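Alpha,alpha-trehalose-phosphate synthase (UDP-forming) (Burkholderia xenovorans, PDB 5HXA) is a glycosyltransferase of family 20, an enzyme built from the two Rossmann-like domains of the GT-B fold. Local coordinates at residues A[234-239]-A[442-447]; A[395-400]-A[411-416]. All coordinates share one frame; numbering follows the deposited sequence.

Contact 1 (A[234-239]-A[442-447]); sequences IGIYPD and APMREN
The guanidinium of Arg445 meets the carboxylate of Asp239 edge to edge, the two planes turned only 27° apart. Asp239 OD1 lies 6° out of the guanidinium plane and offers its syn lone pair to both Arg445 NE and Arg445 NH2, each 3.0 Å away. This is a side-on salt bridge in which one oxygen is gripped twice, while Arg445 NE makes a weak bond, 3.1 Å long, to Asp239 OD2. Arginine suits the place because its chain, extended from CG to NE, carries the charge along the helix to the exposed margin where Asp239 stands. The acid sits in the first turn of helix 238-247, where the helix end would also tend to favour a negative charge.

Beneath the bridge the packing is apolar. Pro238, a residue well suited to a helical first turn because it has no N-H to satisfy, turns its ring onto helix 430-446, with Pro238 CG 3.8 Å from Met444 CB. Met444 CG stands anti to its carbonyl carbon (chi1 -72°), and the nearly extended next torsion carries SD to 3.9 Å from Ile236 CD1; Lys378 of helix 375-382 touches both side chains.

Gly235, lacking a side chain, lets the backbones come close beside Asn447. There a water accepts from Ile236 N at 3.0 Å and lies within donating distance of Met444 O and Asn447 O, though the acceptors around it outnumber its protons. The chain leaves helix 430-446 at Asn447 and soon enters helix 449-461, consistent with the GT-B fold, in which the link between the two Rossmann-like domains lies beside C-terminal helices.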
loop_
_atom_site.group_PDB
_atom_site.type_symbol
_atom_site.label_atom_id
_atom_site.label_comp_id
_atom_site.label_asym_id
_atom_site.label_seq_id
_atom_site.Cartn_x
_atom_site.Cartn_y
_atom_site.Cartn_z
ATOM N N ILE A 234 -0.548 -17.899 15.069
ATOM C CA ILE A 234 -0.217 -18.038 16.480
ATOM C C ILE A 234 -1.498 -18.002 17.307
ATOM O O ILE A 234 -2.431 -17.234 17.026
ATOM C CB ILE A 234 0.800 -16.962 16.915
ATOM C CG1 ILE A 234 1.355 -17.276 18.306
ATOM C CG2 ILE A 234 0.186 -15.574 16.932
ATOM C CD1 ILE A 234 2.537 -16.393 18.699
ATOM N N GLY A 235 -1.572 -18.876 18.309
ATOM C CA GLY A 235 -2.738 -18.989 19.149
ATOM C C GLY A 235 -2.481 -18.525 20.571
ATOM O O GLY A 235 -1.466 -17.899 20.885
ATOM N N ILE A 236 -3.442 -18.835 21.437
ATOM C CA ILE A 236 -3.371 -18.545 22.861
ATOM C C ILE A 236 -3.702 -19.826 23.617
ATOM O O ILE A 236 -3.937 -20.870 23.018
ATOM C CB ILE A 236 -4.330 -17.409 23.277
ATOM C CG1 ILE A 236 -5.785 -17.821 23.037
ATOM C CG2 ILE A 236 -4.000 -16.118 22.529
ATOM C CD1 ILE A 236 -6.796 -16.874 23.681
ATOM N N TYR A 237 -3.721 -19.732 24.950
ATOM C CA TYR A 237 -4.281 -20.770 25.809
ATOM C C TYR A 237 -5.603 -20.247 26.352
ATOM O O TYR A 237 -5.634 -19.618 27.420
ATOM C CB TYR A 237 -3.323 -21.129 26.948
ATOM C CG TYR A 237 -2.068 -21.841 26.479
ATOM C CD1 TYR A 237 -2.143 -23.088 25.871
ATOM C CD2 TYR A 237 -0.811 -21.264 26.643
ATOM C CE1 TYR A 237 -0.997 -23.750 25.439
ATOM C CE2 TYR A 237 0.344 -21.920 26.215
ATOM C CZ TYR A 237 0.241 -23.160 25.612
ATOM O OH TYR A 237 1.374 -23.813 25.184
ATOM N N PRO A 238 -6.727 -20.492 25.667
ATOM C CA PRO A 238 -7.968 -19.767 26.015
ATOM C C PRO A 238 -8.501 -20.096 27.399
ATOM O O PRO A 238 -9.046 -19.215 28.072
ATOM C CB PRO A 238 -8.964 -20.200 24.920
ATOM C CG PRO A 238 -8.211 -21.102 23.981
ATOM C CD PRO A 238 -6.926 -21.509 24.619
ATOM N N ASP A 239 -8.375 -21.344 27.848
ATOM C CA ASP A 239 -8.901 -21.670 29.168
ATOM C C ASP A 239 -8.002 -21.148 30.286
ATOM O O ASP A 239 -8.495 -20.820 31.375
ATOM C CB ASP A 239 -9.114 -23.181 29.289
ATOM C CG ASP A 239 -10.189 -23.695 28.330
ATOM O OD1 ASP A 239 -11.239 -23.025 28.180
ATOM O OD2 ASP A 239 -9.982 -24.759 27.723
ATOM N N ALA A 442 -14.229 -22.475 20.542
ATOM C CA ALA A 442 -13.938 -23.830 20.069
ATOM C C ALA A 442 -12.716 -23.889 19.159
ATOM O O ALA A 442 -11.831 -24.725 19.414
ATOM C CB ALA A 442 -15.178 -24.426 19.391
ATOM N N PRO A 443 -12.588 -23.071 18.104
ATOM C CA PRO A 443 -11.357 -23.138 17.302
ATOM C C PRO A 443 -10.137 -22.608 18.037
ATOM O O PRO A 443 -9.022 -23.066 17.755
ATOM C CB PRO A 443 -11.693 -22.290 16.064
ATOM C CG PRO A 443 -12.725 -21.348 16.541
ATOM C CD PRO A 443 -13.560 -22.141 17.503
ATOM N N MET A 444 -10.305 -21.675 18.982
ATOM C CA MET A 444 -9.149 -21.235 19.763
ATOM C C MET A 444 -8.614 -22.357 20.646
ATOM O O MET A 444 -7.399 -22.433 20.877
ATOM C CB MET A 444 -9.498 -20.018 20.622
ATOM C CG MET A 444 -9.685 -18.729 19.822
ATOM S SD MET A 444 -9.494 -17.260 20.852
ATOM C CE MET A 444 -10.969 -17.313 21.863
ATOM N N ARG A 445 -9.497 -23.217 21.156
ATOM C CA ARG A 445 -9.043 -24.384 21.905
ATOM C C ARG A 445 -8.378 -25.394 20.981
ATOM O O ARG A 445 -7.385 -26.033 21.351
ATOM C CB ARG A 445 -10.216 -25.044 22.634
ATOM C CG ARG A 445 -10.768 -24.248 23.794
ATOM C CD ARG A 445 -11.805 -25.054 24.567
ATOM N NE ARG A 445 -12.330 -24.289 25.692
ATOM C CZ ARG A 445 -13.564 -23.803 25.748
ATOM N NH1 ARG A 445 -14.411 -24.023 24.748
ATOM N NH2 ARG A 445 -13.951 -23.111 26.809
ATOM N N GLU A 446 -8.921 -25.557 19.777
ATOM C CA GLU A 446 -8.395 -26.565 18.864
ATOM C C GLU A 446 -7.070 -26.117 18.260
ATOM O O GLU A 446 -6.147 -26.922 18.096
ATOM C CB GLU A 446 -9.435 -26.855 17.783
ATOM C CG GLU A 446 -8.982 -27.795 16.694
ATOM C CD GLU A 446 -10.137 -28.238 15.820
ATOM O OE1 GLU A 446 -10.427 -29.452 15.788
ATOM O OE2 GLU A 446 -10.770 -27.365 15.187
ATOM N N ASN A 447 -6.937 -24.833 17.956
ATOM C CA ASN A 447 -5.673 -24.338 17.427
ATOM C C ASN A 447 -4.981 -23.461 18.460
ATOM O O ASN A 447 -4.667 -22.299 18.195
ATOM C CB ASN A 447 -5.916 -23.601 16.108
ATOM C CG ASN A 447 -6.667 -24.476 15.113
ATOM O OD1 ASN A 447 -7.838 -24.234 14.805
ATOM N ND2 ASN A 447 -6.012 -25.539 14.656
HETATM O O HOH W 1 -5.850 -20.038 20.216
#

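Contact 2 (A[395-400]-A[411-416]); sequences SQFAGA and NPFDLS. With EDO (1,2-ethanediol), chain D.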
loop_
_atom_site.group_PDB
_atom_site.type_symbol
_atom_site.label_atom_id
_atom_site.label_comp_id
_atom_site.label_asym_id
_atom_site.label_seq_id
_atom_site.Cartn_x
_atom_site.Cartn_y
_atom_site.Cartn_z
ATOM N N SER A 395 -11.378 -6.105 13.013
ATOM C CA SER A 395 -10.983 -5.673 11.676
ATOM C C SER A 395 -10.751 -6.860 10.753
ATOM O O SER A 395 -10.171 -7.870 11.149
ATOM C CB SER A 395 -9.689 -4.855 11.745
ATOM O OG SER A 395 -9.148 -4.694 10.450
ATOM N N GLN A 396 -11.142 -6.713 9.489
ATOM C CA GLN A 396 -10.803 -7.778 8.553
ATOM C C GLN A 396 -9.320 -7.792 8.195
ATOM O O GLN A 396 -8.884 -8.696 7.478
ATOM C CB GLN A 396 -11.658 -7.660 7.282
ATOM C CG GLN A 396 -11.660 -6.326 6.600
ATOM C CD GLN A 396 -12.850 -6.168 5.644
ATOM O OE1 GLN A 396 -13.884 -6.816 5.800
ATOM N NE2 GLN A 396 -12.693 -5.318 4.655
ATOM N N PHE A 397 -8.529 -6.832 8.676
ATOM C CA PHE A 397 -7.101 -6.795 8.378
ATOM C C PHE A 397 -6.239 -7.194 9.576
ATOM O O PHE A 397 -5.025 -6.964 9.554
ATOM C CB PHE A 397 -6.710 -5.400 7.887
ATOM C CG PHE A 397 -7.452 -4.958 6.640
ATOM C CD1 PHE A 397 -7.029 -5.357 5.387
ATOM C CD2 PHE A 397 -8.571 -4.144 6.733
ATOM C CE1 PHE A 397 -7.703 -4.952 4.239
ATOM C CE2 PHE A 397 -9.250 -3.734 5.589
ATOM C CZ PHE A 397 -8.813 -4.143 4.342
ATOM N N ALA A 398 -6.835 -7.779 10.614
ATOM C CA ALA A 398 -6.113 -8.137 11.833
ATOM C C ALA A 398 -5.505 -9.536 11.792
ATOM O O ALA A 398 -4.866 -9.945 12.764
ATOM C CB ALA A 398 -7.035 -8.023 13.049
ATOM N N GLY A 399 -5.689 -10.278 10.714
ATOM C CA GLY A 399 -5.109 -11.607 10.619
ATOM C C GLY A 399 -5.926 -12.653 11.354
ATOM O O GLY A 399 -5.933 -13.820 10.967
ATOM N N ALA A 400 -6.646 -12.246 12.402
ATOM C CA ALA A 400 -7.323 -13.183 13.290
ATOM C C ALA A 400 -8.768 -13.500 12.884
ATOM O O ALA A 400 -9.371 -14.387 13.495
ATOM C CB ALA A 400 -7.288 -12.648 14.732
ATOM N N ASN A 411 -14.666 -3.584 8.075
ATOM C CA ASN A 411 -13.615 -2.896 7.340
ATOM C C ASN A 411 -13.325 -1.597 8.083
ATOM O O ASN A 411 -14.196 -0.716 8.128
ATOM C CB ASN A 411 -14.073 -2.612 5.919
ATOM C CG ASN A 411 -12.979 -2.004 5.057
ATOM O OD1 ASN A 411 -12.040 -1.372 5.561
ATOM N ND2 ASN A 411 -13.104 -2.179 3.758
ATOM N N PRO A 412 -12.147 -1.432 8.698
ATOM C CA PRO A 412 -11.914 -0.221 9.504
ATOM C C PRO A 412 -11.849 1.046 8.667
ATOM O O PRO A 412 -11.907 2.146 9.237
ATOM C CB PRO A 412 -10.575 -0.513 10.207
ATOM C CG PRO A 412 -9.852 -1.406 9.229
ATOM C CD PRO A 412 -10.957 -2.297 8.637
ATOM N N PHE A 413 -11.736 0.938 7.341
ATOM C CA PHE A 413 -11.817 2.119 6.487
ATOM C C PHE A 413 -13.254 2.591 6.274
ATOM O O PHE A 413 -13.466 3.555 5.535
ATOM C CB PHE A 413 -11.156 1.839 5.130
ATOM C CG PHE A 413 -9.678 1.582 5.228
ATOM C CD1 PHE A 413 -9.197 0.313 5.525
ATOM C CD2 PHE A 413 -8.769 2.614 5.055
ATOM C CE1 PHE A 413 -7.827 0.081 5.638
ATOM C CE2 PHE A 413 -7.403 2.385 5.161
ATOM C CZ PHE A 413 -6.935 1.114 5.458
ATOM N N ASP A 414 -14.232 1.918 6.879
ATOM C CA ASP A 414 -15.653 2.235 6.756
ATOM C C ASP A 414 -16.128 2.656 8.149
ATOM O O ASP A 414 -16.545 1.818 8.952
ATOM C CB ASP A 414 -16.443 1.011 6.210
ATOM C CG ASP A 414 -17.876 1.350 5.837
ATOM O OD1 ASP A 414 -18.392 2.388 6.291
ATOM O OD2 ASP A 414 -18.488 0.568 5.084
ATOM N N LEU A 415 -16.048 3.960 8.443
ATOM C CA LEU A 415 -16.422 4.424 9.778
ATOM C C LEU A 415 -17.877 4.095 10.099
ATOM O O LEU A 415 -18.208 3.750 11.244
ATOM C CB LEU A 415 -16.171 5.929 9.903
ATOM C CG LEU A 415 -14.705 6.361 9.808
ATOM C CD1 LEU A 415 -14.589 7.875 9.960
ATOM C CD2 LEU A 415 -13.839 5.642 10.858
ATOM N N SER A 416 -18.765 4.195 9.106
ATOM C CA SER A 416 -20.176 3.917 9.354
ATOM C C SER A 416 -20.404 2.446 9.687
ATOM O O SER A 416 -21.192 2.125 10.586
ATOM C CB SER A 416 -21.026 4.322 8.147
ATOM O OG SER A 416 -21.078 5.731 8.019
HETATM C C1 EDO D . -10.739 -11.564 6.669
HETATM O O1 EDO D . -9.706 -11.465 7.663
HETATM C C2 EDO D . -12.073 -11.063 7.221
HETATM O O2 EDO D . -13.127 -12.023 7.043
#
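Phe397 meets three consecutive residues of 411-416. The rim of its ring, near the ring plane, receives Pro412 CD at 3.6 Å from Phe397 CD2, and Asn411 OD1 at 3.7 Å from Phe397 CE2. Phe413 completes the group by directing its edge at the face of Phe397 in an offset edge-to-face pair, with ring centroids 5.9 Å apart and planes at 85°. A flat, apolar side chain serves well here, since it can use rim and face toward different neighbours.

Gln396 runs extended beyond CG and crosses Asn411 obliquely. Its NE2 comes 3.3 Å from Asn411 ND2, but both are donors and no hydrogen bond joins them; the contact is one of packing. Ser395 OG lies 3.5 Å from Pro412 CD.

The next shell fixes these groups. Ser395 OG, anti to its own backbone N (chi1 167°), accepts from Phe397 N at 2.8 Å with a fairly straight N-H...O angle of 163°; this is an ST turn, and the same hydroxyl also bonds Pro368 O. Asn411 OD1 likewise accepts from Phe413 N at 2.9 Å, an Asx turn set within a type I turn. Serine and asparagine thus each rigidify the bend that presents a phenylalanine. Backbone bonds tie Gln396 to Val410 and Phe397 to Asp371, and a 1,2-ethanediol, probably from the crystallisation liquor, donates to Gln396 O. Arg173 of the second subunit packs on Phe397 and Asn411.

Side-chain-stabilised turns here follow the C-terminal ends of neighbouring parallel strands 391-395 and 408-410, the end of a Rossmann-like sheet from which loops emerge toward the interdomain cleft in GT-B enzymes.

Contact 2 is nested within the chain loop closed by contact 1, and helices 415-426 and 430-446 follow each other in the chain; the contact centres lie 22 Å apart and they do not touch. Contact 2 is buried and belongs wholly to the C-terminal domain, joining turns beyond two adjacent strands. Contact 1 is partly buried and probably sits where the chain passes between domains, holding two helix ends. The chemistry follows: contact 1 combines an exposed salt bridge, an apolar layer and a water, whereas contact 2 has no hydrogen bond between its segments and relies on packing of aromatic, proline and amide side chains, its polar bonds shaping each turn internally.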